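Putative uronate isomerase (Thermotoga maritima, PDB 4NAR) is of unestablished function but probably belongs with the lactate racemases, enzymes that interconvert the two mirror forms of lactate. Local coordinates at residues Q258-Y263 against G416-D421; R266-A271 against D408-V413; N355-G360 against F373-A378. All blocks are in the same frame, centred on the assembly; numbering follows the deposited sequence.

Contact 1: Q258-Y263 against G416-D421; sequences QLHVKY and GKYLYD
His-260 and Leu-419 open a two-stranded parallel pairing in which Val-261, Lys-262 and Tyr-263 stand beside Leu-419, Tyr-420 and Asp-421, with CA atoms 4.7 to 4.8 Å apart. Three backbone hydrogen bonds define it: Leu-419 N to His-260 O, Lys-262 N to Leu-419 O (2.7 Å) and Asp-421 N to Lys-262 O. Lys-262 thus uses both its N-H and its carbonyl toward the other strand, as expected for parallel pairing. The short axes diverge by 33°, a clear twist.

On the face of Lys-262 and Tyr-420 the contacts are aliphatic-to-aromatic. Lys-262 CB sits over the Tyr-420 ring, 3.7 Å from its centroid, a CH-pi contact. The chain then bends at chi2 (-61°), and farther out CE lies over a face of the ring of Tyr-418, just before the strand, with NZ 4.8 Å from that ring's centroid in a cation-pi contact. One lysine therefore covers two tyrosines.

On the face of Val-261, Leu-419, Tyr-263 and Asp-421, Val-261 CG2 meets Leu-419 CD1 at 4.0 Å and Asp-421 CB lies alongside the Tyr-263 ring.

Polar ends are anchored elsewhere: Asp-421 OD2 in a salt bridge with Arg-294, Tyr-418 OH on Glu-227 O, and His-260 NE2 on Tyr-225 O. The last two tie the pair to strand 217-227, just where helix 241-259 gives way to strand 261-264, while Tyr-420 packs against strand 409-412.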
ATOM      1  N   GLN A 258       1.122  16.182  -8.316  1.00 26.49           N
ATOM      2  CA  GLN A 258       1.291  17.619  -8.120  1.00 28.18           C
ATOM      3  C   GLN A 258       1.235  17.956  -6.639  1.00 31.70           C
ATOM      4  O   GLN A 258       1.718  18.997  -6.213  1.00 36.36           O
ATOM      5  CB  GLN A 258       0.172  18.393  -8.815  1.00 31.30           C
ATOM      6  CG  GLN A 258       0.220  18.432 -10.344  1.00 34.31           C
ATOM      7  CD  GLN A 258      -0.995  19.160 -10.922  1.00 49.30           C
ATOM      8  OE1 GLN A 258      -2.052  18.551 -11.158  1.00 50.46           O
ATOM      9  NE2 GLN A 258      -0.858  20.474 -11.133  1.00 54.82           N
ATOM     10  N   LEU A 259       0.623  17.075  -5.860  1.00 30.74           N
ATOM     11  CA  LEU A 259       0.347  17.353  -4.459  1.00 20.39           C
ATOM     12  C   LEU A 259       1.280  16.595  -3.507  1.00 24.39           C
ATOM     13  O   LEU A 259       1.563  17.059  -2.390  1.00 24.27           O
ATOM     14  CB  LEU A 259      -1.100  16.970  -4.164  1.00 23.92           C
ATOM     15  CG  LEU A 259      -2.199  18.036  -4.089  1.00 29.23           C
ATOM     16  CD1 LEU A 259      -2.095  19.054  -5.211  1.00 22.78           C
ATOM     17  CD2 LEU A 259      -3.552  17.357  -4.099  1.00 25.21           C
ATOM     18  N   HIS A 260       1.757  15.427  -3.932  1.00 26.10           N
ATOM     19  CA  HIS A 260       2.451  14.534  -2.998  1.00 23.20           C
ATOM     20  C   HIS A 260       3.980  14.474  -3.135  1.00 22.72           C
ATOM     21  O   HIS A 260       4.638  13.638  -2.509  1.00 24.18           O
ATOM     22  CB  HIS A 260       1.839  13.133  -3.059  1.00 23.51           C
ATOM     23  CG  HIS A 260       0.400  13.084  -2.652  1.00 24.64           C
ATOM     24  ND1 HIS A 260      -0.503  12.200  -3.206  1.00 25.81           N
ATOM     25  CD2 HIS A 260      -0.293  13.796  -1.729  1.00 26.43           C
ATOM     26  CE1 HIS A 260      -1.686  12.366  -2.642  1.00 28.36           C
ATOM     27  NE2 HIS A 260      -1.584  13.331  -1.741  1.00 31.33           N
ATOM     28  N   VAL A 261       4.550  15.367  -3.937  1.00 23.11           N
ATOM     29  CA  VAL A 261       6.003  15.444  -4.031  1.00 24.54           C
ATOM     30  C   VAL A 261       6.573  16.702  -3.348  1.00 31.38           C
ATOM     31  O   VAL A 261       6.228  17.828  -3.713  1.00 32.64           O
ATOM     32  CB  VAL A 261       6.497  15.330  -5.494  1.00 23.45           C
ATOM     33  CG1 VAL A 261       8.033  15.432  -5.562  1.00 30.53           C
ATOM     34  CG2 VAL A 261       6.032  14.020  -6.107  1.00 16.44           C
ATOM     35  N   LYS A 262       7.427  16.486  -2.342  1.00 33.70           N
ATOM     36  CA  LYS A 262       8.187  17.551  -1.694  1.00 29.43           C
ATOM     37  C   LYS A 262       9.542  17.731  -2.371  1.00 32.72           C
ATOM     38  O   LYS A 262      10.245  16.756  -2.668  1.00 32.35           O
ATOM     39  CB  LYS A 262       8.418  17.235  -0.210  1.00 38.33           C
ATOM     40  CG  LYS A 262       7.149  17.173   0.657  1.00 42.82           C
ATOM     41  CD  LYS A 262       6.402  18.502   0.659  1.00 40.39           C
ATOM     42  CE  LYS A 262       5.374  18.553   1.790  1.00 46.39           C
ATOM     43  NZ  LYS A 262       4.519  19.783   1.681  1.00 51.94           N
ATOM     44  N   TYR A 263       9.923  18.980  -2.606  1.00 38.15           N
ATOM     45  CA  TYR A 263      11.207  19.251  -3.248  1.00 37.89           C
ATOM     46  C   TYR A 263      12.205  19.851  -2.275  1.00 37.36           C
ATOM     47  O   TYR A 263      11.838  20.660  -1.419  1.00 42.59           O
ATOM     48  CB  TYR A 263      11.042  20.148  -4.479  1.00 35.20           C
ATOM     49  CG  TYR A 263      10.258  19.488  -5.588  1.00 37.74           C
ATOM     50  CD1 TYR A 263       8.876  19.634  -5.669  1.00 34.27           C
ATOM     51  CD2 TYR A 263      10.895  18.695  -6.542  1.00 39.36           C
ATOM     52  CE1 TYR A 263       8.145  19.016  -6.682  1.00 40.12           C
ATOM     53  CE2 TYR A 263      10.173  18.069  -7.558  1.00 41.74           C
ATOM     54  CZ  TYR A 263       8.798  18.234  -7.621  1.00 44.53           C
ATOM     55  OH  TYR A 263       8.073  17.625  -8.626  1.00 49.07           O
ATOM     56  N   GLY A 416       6.795   9.169   6.109  1.00 23.40           N
ATOM     57  CA  GLY A 416       6.499   8.117   5.155  1.00 18.11           C
ATOM     58  C   GLY A 416       5.342   8.423   4.221  1.00 19.25           C
ATOM     59  O   GLY A 416       4.887   7.539   3.496  1.00 31.27           O
ATOM     60  N   LYS A 417       4.861   9.665   4.237  1.00 19.98           N
ATOM     61  CA  LYS A 417       3.709  10.042   3.421  1.00 27.50           C
ATOM     62  C   LYS A 417       4.132  10.640   2.077  1.00 28.39           C
ATOM     63  O   LYS A 417       3.813  10.095   1.022  1.00 28.76           O
ATOM     64  CB  LYS A 417       2.787  11.006   4.183  1.00 30.88           C
ATOM     65  CG  LYS A 417       2.150  10.416   5.467  1.00 31.14           C
ATOM     66  CD  LYS A 417       1.333   9.165   5.154  1.00 30.99           C
ATOM     67  CE  LYS A 417       0.999   8.381   6.423  1.00 33.83           C
ATOM     68  NZ  LYS A 417       0.034   9.047   7.340  1.00 32.26           N
ATOM     69  N   TYR A 418       4.870  11.748   2.126  1.00 29.33           N
ATOM     70  CA  TYR A 418       5.286  12.478   0.921  1.00 23.89           C
ATOM     71  C   TYR A 418       6.526  11.916   0.234  1.00 17.79           C
ATOM     72  O   TYR A 418       7.451  11.457   0.907  1.00 18.93           O
ATOM     73  CB  TYR A 418       5.515  13.954   1.260  1.00 23.80           C
ATOM     74  CG  TYR A 418       4.217  14.636   1.557  1.00 27.38           C
ATOM     75  CD1 TYR A 418       3.616  14.496   2.798  1.00 29.64           C
ATOM     76  CD2 TYR A 418       3.546  15.370   0.578  1.00 36.36           C
ATOM     77  CE1 TYR A 418       2.398  15.092   3.077  1.00 28.69           C
ATOM     78  CE2 TYR A 418       2.320  15.977   0.847  1.00 35.62           C
ATOM     79  CZ  TYR A 418       1.752  15.831   2.104  1.00 31.98           C
ATOM     80  OH  TYR A 418       0.536  16.413   2.395  1.00 29.02           O
ATOM     81  N   LEU A 419       6.529  11.966  -1.103  1.00 24.07           N
ATOM     82  CA  LEU A 419       7.692  11.600  -1.918  1.00 19.07           C
ATOM     83  C   LEU A 419       8.630  12.805  -1.981  1.00 27.55           C
ATOM     84  O   LEU A 419       8.197  13.925  -2.285  1.00 32.80           O
ATOM     85  CB  LEU A 419       7.254  11.273  -3.342  1.00 17.59           C
ATOM     86  CG  LEU A 419       7.898  10.147  -4.150  1.00 20.54           C
ATOM     87  CD1 LEU A 419       7.826  10.492  -5.645  1.00 23.23           C
ATOM     88  CD2 LEU A 419       9.317   9.825  -3.710  1.00 17.99           C
ATOM     89  N   TYR A 420       9.908  12.589  -1.691  1.00 27.12           N
ATOM     90  CA  TYR A 420      10.885  13.668  -1.785  1.00 21.66           C
ATOM     91  C   TYR A 420      11.643  13.647  -3.113  1.00 26.38           C
ATOM     92  O   TYR A 420      11.958  12.575  -3.645  1.00 28.58           O
ATOM     93  CB  TYR A 420      11.831  13.633  -0.582  1.00 24.48           C
ATOM     94  CG  TYR A 420      11.197  14.295   0.611  1.00 27.53           C
ATOM     95  CD1 TYR A 420      10.254  13.623   1.389  1.00 26.19           C
ATOM     96  CD2 TYR A 420      11.496  15.608   0.933  1.00 22.72           C
ATOM     97  CE1 TYR A 420       9.649  14.239   2.472  1.00 25.49           C
ATOM     98  CE2 TYR A 420      10.904  16.230   2.012  1.00 29.45           C
ATOM     99  CZ  TYR A 420       9.978  15.551   2.776  1.00 28.18           C
ATOM    100  OH  TYR A 420       9.389  16.191   3.844  1.00 29.95           O
ATOM    101  N   ASP A 421      11.894  14.832  -3.669  1.00 25.88           N
ATOM    102  CA  ASP A 421      12.701  14.940  -4.880  1.00 28.51           C
ATOM    103  C   ASP A 421      13.638  16.155  -4.804  1.00 34.99           C
ATOM    104  O   ASP A 421      13.409  17.079  -4.013  1.00 31.95           O
ATOM    105  CB  ASP A 421      11.819  14.993  -6.131  1.00 29.39           C
ATOM    106  CG  ASP A 421      12.480  14.323  -7.343  1.00 42.19           C
ATOM    107  OD1 ASP A 421      13.728  14.118  -7.309  1.00 39.39           O
ATOM    108  OD2 ASP A 421      11.759  13.997  -8.328  1.00 39.98           O
TER

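Contact 2: R266-A271 against D408-V413; sequences RPLRRA and DSLWIV
Asp-408 O accepts two backbone N-H groups, from Arg-269 N at 2.9 Å and Arg-270 N at 3.2 Å, both lying in its carbonyl plane. This double grip marks the start of a parallel strand pairing at the margin of a five-stranded parallel sheet, in which 409-412 is the outermost strand and 268-274 its neighbour. The chain turns a corner at Arg-269, which helps to explain how two consecutive N-H groups can converge on one oxygen. Beyond it the pairing becomes regular: Arg-270 stands beside Ser-409 and Ala-271 beside Leu-410. Leu-410 N returns a weak bond to Arg-270 O, and Ser-409 CA also approaches that oxygen, at 3.1 Å.

The carboxylate of Asp-408 is engaged separately. Arg-266 NH1 forms a salt bridge with OD1 (2.6 Å), meeting it on the syn side. Only NH1 and OD1 bond, and the guanidinium and carboxylate planes are 42° apart, not the coplanar setting of a two-pronged pairing. Arg-266 CG is anti to the backbone N (chi1 -154°), and the chain bends at chi3 on its way to the acid.

On the face carrying Ala-271 and Leu-410 the contacts are apolar. Leu-268 CD1 reaches Leu-410 CB at 3.9 Å, and Ala-271 CB approaches the tip of Ile-412. On the opposite face Ser-409 OG, also bonded to Asp-406 OD1, accepts from Arg-270 NE at 3.2 Å, with the oxygen 15° out of the guanidinium plane.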
ATOM      1  N   ARG A 266      19.265  20.429  -1.578  1.00 42.79           N
ATOM      2  CA  ARG A 266      20.506  19.783  -1.176  1.00 43.52           C
ATOM      3  C   ARG A 266      20.199  18.374  -0.713  1.00 40.87           C
ATOM      4  O   ARG A 266      19.184  18.153  -0.051  1.00 40.92           O
ATOM      5  CB  ARG A 266      21.133  20.553  -0.018  1.00 57.51           C
ATOM      6  CG  ARG A 266      22.646  20.414   0.117  1.00 68.94           C
ATOM      7  CD  ARG A 266      23.216  21.633   0.847  1.00 75.71           C
ATOM      8  NE  ARG A 266      22.325  22.783   0.692  1.00 78.19           N
ATOM      9  CZ  ARG A 266      21.671  23.367   1.695  1.00 77.86           C
ATOM     10  NH1 ARG A 266      21.829  22.927   2.940  1.00 74.55           N
ATOM     11  NH2 ARG A 266      20.868  24.397   1.452  1.00 78.08           N
ATOM     12  N   PRO A 267      21.073  17.414  -1.057  1.00 43.02           N
ATOM     13  CA  PRO A 267      20.965  16.056  -0.502  1.00 35.36           C
ATOM     14  C   PRO A 267      20.965  16.085   1.031  1.00 36.89           C
ATOM     15  O   PRO A 267      21.644  16.932   1.631  1.00 37.70           O
ATOM     16  CB  PRO A 267      22.237  15.373  -1.015  1.00 34.08           C
ATOM     17  CG  PRO A 267      22.537  16.096  -2.325  1.00 34.27           C
ATOM     18  CD  PRO A 267      22.157  17.532  -2.053  1.00 37.15           C
ATOM     19  N   LEU A 268      20.216  15.180   1.660  1.00 32.12           N
ATOM     20  CA  LEU A 268      20.130  15.168   3.121  1.00 35.37           C
ATOM     21  C   LEU A 268      21.195  14.279   3.753  1.00 35.50           C
ATOM     22  O   LEU A 268      21.479  13.192   3.247  1.00 43.89           O
ATOM     23  CB  LEU A 268      18.749  14.695   3.579  1.00 33.98           C
ATOM     24  CG  LEU A 268      17.539  15.540   3.177  1.00 36.37           C
ATOM     25  CD1 LEU A 268      16.260  14.901   3.725  1.00 34.60           C
ATOM     26  CD2 LEU A 268      17.702  16.982   3.665  1.00 27.53           C
ATOM     27  N   ARG A 269      21.772  14.728   4.865  1.00 40.25           N
ATOM     28  CA  ARG A 269      22.698  13.888   5.616  1.00 38.99           C
ATOM     29  C   ARG A 269      21.939  13.142   6.721  1.00 34.23           C
ATOM     30  O   ARG A 269      22.319  12.043   7.132  1.00 37.69           O
ATOM     31  CB  ARG A 269      23.873  14.710   6.166  1.00 45.50           C
ATOM     32  CG  ARG A 269      24.163  14.476   7.650  1.00 64.63           C
ATOM     33  CD  ARG A 269      25.660  14.479   7.974  1.00 74.88           C
ATOM     34  NE  ARG A 269      26.401  13.426   7.268  1.00 84.76           N
ATOM     35  CZ  ARG A 269      26.383  12.126   7.583  1.00 80.73           C
ATOM     36  NH1 ARG A 269      25.640  11.674   8.597  1.00 72.54           N
ATOM     37  NH2 ARG A 269      27.107  11.269   6.869  1.00 81.21           N
ATOM     38  N   ARG A 270      20.840  13.738   7.169  1.00 30.12           N
ATOM     39  CA  ARG A 270      20.004  13.142   8.209  1.00 29.81           C
ATOM     40  C   ARG A 270      18.534  13.415   7.909  1.00 35.06           C
ATOM     41  O   ARG A 270      18.143  14.556   7.631  1.00 34.12           O
ATOM     42  CB  ARG A 270      20.354  13.712   9.591  1.00 34.03           C
ATOM     43  CG  ARG A 270      21.331  12.872  10.401  1.00 44.07           C
ATOM     44  CD  ARG A 270      22.420  13.717  11.076  1.00 45.80           C
ATOM     45  NE  ARG A 270      21.878  14.766  11.939  1.00 46.86           N
ATOM     46  CZ  ARG A 270      21.662  14.633  13.247  1.00 41.58           C
ATOM     47  NH1 ARG A 270      21.926  13.482  13.859  1.00 48.19           N
ATOM     48  NH2 ARG A 270      21.168  15.649  13.943  1.00 32.49           N
ATOM     49  N   ALA A 271      17.722  12.365   7.960  1.00 32.68           N
ATOM     50  CA  ALA A 271      16.273  12.504   7.841  1.00 28.97           C
ATOM     51  C   ALA A 271      15.618  11.668   8.928  1.00 26.30           C
ATOM     52  O   ALA A 271      15.878  10.458   9.035  1.00 28.73           O
ATOM     53  CB  ALA A 271      15.791  12.059   6.455  1.00 23.06           C
ATOM     54  N   ASP A 408      21.435  20.454   6.786  1.00 43.71           N
ATOM     55  CA  ASP A 408      21.235  19.225   6.012  1.00 47.75           C
ATOM     56  C   ASP A 408      20.561  18.071   6.785  1.00 45.51           C
ATOM     57  O   ASP A 408      20.790  16.885   6.507  1.00 43.27           O
ATOM     58  CB  ASP A 408      22.545  18.782   5.356  1.00 60.21           C
ATOM     59  CG  ASP A 408      22.981  19.726   4.239  1.00 74.92           C
ATOM     60  OD1 ASP A 408      22.143  20.542   3.795  1.00 85.19           O
ATOM     61  OD2 ASP A 408      24.151  19.652   3.796  1.00 73.21           O
ATOM     62  N   SER A 409      19.719  18.429   7.748  1.00 36.44           N
ATOM     63  CA  SER A 409      18.871  17.456   8.418  1.00 37.93           C
ATOM     64  C   SER A 409      17.405  17.814   8.205  1.00 38.18           C
ATOM     65  O   SER A 409      17.078  18.955   7.874  1.00 41.01           O
ATOM     66  CB  SER A 409      19.191  17.379   9.910  1.00 36.09           C
ATOM     67  OG  SER A 409      20.561  17.077  10.103  1.00 37.32           O
ATOM     68  N   LEU A 410      16.522  16.839   8.389  1.00 35.63           N
ATOM     69  CA  LEU A 410      15.100  17.068   8.184  1.00 26.30           C
ATOM     70  C   LEU A 410      14.244  16.244   9.142  1.00 27.08           C
ATOM     71  O   LEU A 410      14.427  15.028   9.280  1.00 30.14           O
ATOM     72  CB  LEU A 410      14.704  16.755   6.737  1.00 31.56           C
ATOM     73  CG  LEU A 410      14.231  17.929   5.865  1.00 38.00           C
ATOM     74  CD1 LEU A 410      13.244  17.442   4.812  1.00 31.00           C
ATOM     75  CD2 LEU A 410      13.637  19.088   6.689  1.00 26.18           C
ATOM     76  N   TRP A 411      13.305  16.924   9.788  1.00 23.77           N
ATOM     77  CA  TRP A 411      12.329  16.307  10.670  1.00 26.77           C
ATOM     78  C   TRP A 411      11.027  16.243   9.872  1.00 27.43           C
ATOM     79  O   TRP A 411      10.355  17.258   9.672  1.00 31.21           O
ATOM     80  CB  TRP A 411      12.172  17.170  11.924  1.00 19.58           C
ATOM     81  CG  TRP A 411      11.356  16.599  13.040  1.00 28.69           C
ATOM     82  CD1 TRP A 411      10.049  16.879  13.325  1.00 24.16           C
ATOM     83  CD2 TRP A 411      11.804  15.693  14.064  1.00 28.89           C
ATOM     84  NE1 TRP A 411       9.651  16.195  14.452  1.00 24.88           N
ATOM     85  CE2 TRP A 411      10.709  15.456  14.922  1.00 28.43           C
ATOM     86  CE3 TRP A 411      13.020  15.049  14.329  1.00 26.44           C
ATOM     87  CZ2 TRP A 411      10.794  14.606  16.025  1.00 29.78           C
ATOM     88  CZ3 TRP A 411      13.105  14.209  15.422  1.00 26.43           C
ATOM     89  CH2 TRP A 411      11.998  13.990  16.255  1.00 30.59           C
ATOM     90  N   ILE A 412      10.696  15.045   9.398  1.00 24.90           N
ATOM     91  CA  ILE A 412       9.577  14.844   8.483  1.00 19.52           C
ATOM     92  C   ILE A 412       8.319  14.412   9.213  1.00 26.13           C
ATOM     93  O   ILE A 412       8.263  13.304   9.766  1.00 27.11           O
ATOM     94  CB  ILE A 412       9.926  13.773   7.417  1.00 39.23           C
ATOM     95  CG1 ILE A 412      11.285  14.084   6.768  1.00 32.37           C
ATOM     96  CG2 ILE A 412       8.818  13.666   6.358  1.00 32.86           C
ATOM     97  CD1 ILE A 412      11.766  12.978   5.835  1.00 26.47           C
ATOM     98  N   VAL A 413       7.322  15.300   9.223  1.00 33.60           N
ATOM     99  CA  VAL A 413       6.002  15.014   9.788  1.00 34.11           C
ATOM    100  C   VAL A 413       4.952  15.427   8.772  1.00 30.63           C
ATOM    101  O   VAL A 413       4.991  16.552   8.278  1.00 33.93           O
ATOM    102  CB  VAL A 413       5.727  15.815  11.085  1.00 37.30           C
ATOM    103  CG1 VAL A 413       4.317  15.514  11.620  1.00 39.88           C
ATOM    104  CG2 VAL A 413       6.764  15.518  12.155  1.00 28.17           C
TER

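Contact 3: N355-G360 against F373-A378; sequences NVRGAG and FDVILA
Arg-357 and Val-375, 6.7 Å apart between CA atoms, mark where the last turn of helix 347-357 passes strand 373-379; the two backbones are too far apart for sheet pairing. The contact is helix-on-sheet packing against the five-stranded parallel sheet. Gly-358 is the first residue to leave helical angles, with positive phi; at its phi and psi together a CB would be jammed against the preceding carbonyl O, and it would also run into Phe-373 CZ. Its CA lies 3.8 Å from that CZ. A water between the two backbones lies within hydrogen-bonding distance of Arg-357 O and Ala-359 O and accepts from Phe-373 N; it also sits over the centre of the Phe-373 ring.

The apolar part consists of two valines whose side chains cross at about a right angle, Val-356 CG1 meeting Val-375 CG1 at 4.1 Å. Val-375 CG2 takes a different partner, Val-356 O, at 3.5 Å. Phe-373 CG sits between the backbone N and the carbonyl carbon (chi1 52°), and the far end of its ring, CE2 and CZ, is near Arg-357 O and Gly-358.

Arg-357 starts away from the strand, but its chain bends at chi2, and the guanidinium at its end comes back to the strand backbone. Phe-371 adds a cation-pi contact from outside the two segments. Asp-374 OD2 makes a long salt bridge with Arg-357 NH2, by charge alone, since the oxygen lies well out of the guanidinium plane. The firm link is Arg-357 NH1 to Phe-373 O, 2.8 Å and nearly straight at 169°, with the oxygen only 4° out of the guanidinium plane.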
ATOM      1  N   ASN A 355      13.776  -3.198  -0.600  1.00 18.26           N
ATOM      2  CA  ASN A 355      13.061  -1.933  -0.577  1.00 19.08           C
ATOM      3  C   ASN A 355      13.473  -1.037   0.602  1.00 21.64           C
ATOM      4  O   ASN A 355      13.766   0.160   0.429  1.00 17.06           O
ATOM      5  CB  ASN A 355      11.556  -2.197  -0.571  1.00 21.44           C
ATOM      6  CG  ASN A 355      11.014  -2.519  -1.964  1.00 23.31           C
ATOM      7  OD1 ASN A 355      11.601  -2.107  -2.985  1.00 25.67           O
ATOM      8  ND2 ASN A 355       9.883  -3.238  -2.015  1.00 14.64           N
ATOM      9  N   VAL A 356      13.504  -1.625   1.796  1.00 22.14           N
ATOM     10  CA  VAL A 356      13.932  -0.898   2.979  1.00 19.64           C
ATOM     11  C   VAL A 356      15.425  -0.518   2.935  1.00 24.66           C
ATOM     12  O   VAL A 356      15.781   0.656   3.160  1.00 22.37           O
ATOM     13  CB  VAL A 356      13.657  -1.682   4.271  1.00 25.35           C
ATOM     14  CG1 VAL A 356      14.284  -0.953   5.476  1.00 20.12           C
ATOM     15  CG2 VAL A 356      12.148  -1.895   4.474  1.00 23.94           C
ATOM     16  N   ARG A 357      16.289  -1.490   2.628  1.00 16.74           N
ATOM     17  CA  ARG A 357      17.732  -1.272   2.757  1.00 24.52           C
ATOM     18  C   ARG A 357      18.286  -0.270   1.736  1.00 23.62           C
ATOM     19  O   ARG A 357      19.219   0.494   2.036  1.00 24.40           O
ATOM     20  CB  ARG A 357      18.526  -2.586   2.709  1.00 15.68           C
ATOM     21  CG  ARG A 357      19.939  -2.415   3.240  1.00 16.43           C
ATOM     22  CD  ARG A 357      19.905  -2.019   4.728  1.00 16.44           C
ATOM     23  NE  ARG A 357      21.194  -1.567   5.276  1.00 23.55           N
ATOM     24  CZ  ARG A 357      21.708  -0.344   5.098  1.00 29.32           C
ATOM     25  NH1 ARG A 357      21.065   0.571   4.360  1.00 26.56           N
ATOM     26  NH2 ARG A 357      22.876  -0.027   5.655  1.00 22.10           N
ATOM     27  N   GLY A 358      17.699  -0.263   0.540  1.00 19.01           N
ATOM     28  CA  GLY A 358      18.125   0.658  -0.498  1.00 20.06           C
ATOM     29  C   GLY A 358      19.308   0.170  -1.322  1.00 24.58           C
ATOM     30  O   GLY A 358      19.724  -0.997  -1.232  1.00 32.95           O
ATOM     31  N   ALA A 359      19.854   1.075  -2.129  1.00 23.75           N
ATOM     32  CA  ALA A 359      20.974   0.775  -3.015  1.00 24.03           C
ATOM     33  C   ALA A 359      22.212   0.342  -2.240  1.00 29.43           C
ATOM     34  O   ALA A 359      22.441   0.791  -1.112  1.00 32.20           O
ATOM     35  CB  ALA A 359      21.306   1.994  -3.878  1.00 21.55           C
ATOM     36  N   GLY A 360      23.011  -0.518  -2.868  1.00 28.52           N
ATOM     37  CA  GLY A 360      24.253  -0.987  -2.282  1.00 36.82           C
ATOM     38  C   GLY A 360      24.994  -1.885  -3.256  1.00 41.87           C
ATOM     39  O   GLY A 360      24.475  -2.206  -4.331  1.00 46.08           O
ATOM     40  N   PHE A 373      23.230   4.480   1.847  1.00 23.85           N
ATOM     41  CA  PHE A 373      22.829   5.178   3.069  1.00 24.86           C
ATOM     42  C   PHE A 373      22.578   4.207   4.222  1.00 18.39           C
ATOM     43  O   PHE A 373      22.511   2.997   4.014  1.00 23.02           O
ATOM     44  CB  PHE A 373      21.611   6.096   2.825  1.00 25.76           C
ATOM     45  CG  PHE A 373      20.438   5.407   2.168  1.00 27.60           C
ATOM     46  CD1 PHE A 373      20.196   5.572   0.803  1.00 25.22           C
ATOM     47  CD2 PHE A 373      19.580   4.592   2.909  1.00 23.60           C
ATOM     48  CE1 PHE A 373      19.124   4.943   0.184  1.00 25.49           C
ATOM     49  CE2 PHE A 373      18.495   3.948   2.295  1.00 25.83           C
ATOM     50  CZ  PHE A 373      18.267   4.130   0.928  1.00 31.77           C
ATOM     51  N   ASP A 374      22.445   4.735   5.435  1.00 22.67           N
ATOM     52  CA  ASP A 374      22.141   3.905   6.606  1.00 24.81           C
ATOM     53  C   ASP A 374      20.648   4.011   6.968  1.00 22.91           C
ATOM     54  O   ASP A 374      20.037   5.062   6.799  1.00 31.25           O
ATOM     55  CB  ASP A 374      23.001   4.325   7.800  1.00 24.58           C
ATOM     56  CG  ASP A 374      23.079   3.249   8.894  1.00 40.75           C
ATOM     57  OD1 ASP A 374      23.855   3.439   9.865  1.00 49.14           O
ATOM     58  OD2 ASP A 374      22.376   2.215   8.791  1.00 42.43           O
ATOM     59  N   VAL A 375      20.064   2.914   7.435  1.00 23.32           N
ATOM     60  CA  VAL A 375      18.669   2.904   7.888  1.00 26.25           C
ATOM     61  C   VAL A 375      18.623   2.543   9.362  1.00 22.87           C
ATOM     62  O   VAL A 375      19.079   1.460   9.767  1.00 29.78           O
ATOM     63  CB  VAL A 375      17.812   1.854   7.135  1.00 23.97           C
ATOM     64  CG1 VAL A 375      16.378   1.851   7.690  1.00 18.24           C
ATOM     65  CG2 VAL A 375      17.846   2.106   5.631  1.00 17.76           C
ATOM     66  N   ILE A 376      18.075   3.437  10.171  1.00 22.70           N
ATOM     67  CA  ILE A 376      18.102   3.235  11.612  1.00 20.78           C
ATOM     68  C   ILE A 376      16.691   3.104  12.167  1.00 25.53           C
ATOM     69  O   ILE A 376      15.797   3.878  11.818  1.00 23.27           O
ATOM     70  CB  ILE A 376      18.868   4.380  12.301  1.00 27.00           C
ATOM     71  CG1 ILE A 376      20.332   4.356  11.840  1.00 32.40           C
ATOM     72  CG2 ILE A 376      18.776   4.283  13.833  1.00 23.06           C
ATOM     73  CD1 ILE A 376      20.880   5.735  11.459  1.00 37.56           C
ATOM     74  N   LEU A 377      16.496   2.097  13.013  1.00 27.29           N
ATOM     75  CA  LEU A 377      15.227   1.892  13.684  1.00 18.93           C
ATOM     76  C   LEU A 377      15.264   2.554  15.064  1.00 23.26           C
ATOM     77  O   LEU A 377      16.033   2.139  15.949  1.00 26.39           O
ATOM     78  CB  LEU A 377      14.928   0.400  13.835  1.00 17.98           C
ATOM     79  CG  LEU A 377      14.577  -0.401  12.575  1.00 28.01           C
ATOM     80  CD1 LEU A 377      13.886  -1.752  12.920  1.00 15.31           C
ATOM     81  CD2 LEU A 377      13.716   0.430  11.630  1.00 18.80           C
ATOM     82  N   ALA A 378      14.450   3.595  15.240  1.00 24.07           N
ATOM     83  CA  ALA A 378      14.256   4.203  16.558  1.00 24.56           C
ATOM     84  C   ALA A 378      12.876   3.801  17.086  1.00 24.73           C
ATOM     85  O   ALA A 378      11.926   4.590  17.069  1.00 19.95           O
ATOM     86  CB  ALA A 378      14.399   5.722  16.489  1.00 21.80           C
TER
HETATM   87  O   HOH W   1      21.439   2.054   0.918  1.00 19.51           O

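Overall arrangement
The three contacts are nested along the chain: contact 1 closes the longest loop, contact 2 lies inside it, and contact 3 lies inside contact 2. Strand 261-264 is followed by 268-274, and 409-412 by 419-422, so contacts 1 and 2 are successive pairings of the same two chain regions. Their centres are 13 Å apart and they touch, Tyr-420 OH lying 3.6 Å from Ile-412 CG2. Contacts 2 and 3 reach the same five-stranded sheet, their centres 15 Å apart. In contacts 1 and 2 the last two strands come back beside 261-264 and 268-274, while contact 3 sets helix 347-357 on strand 373-379, toward the other margin of the sheet.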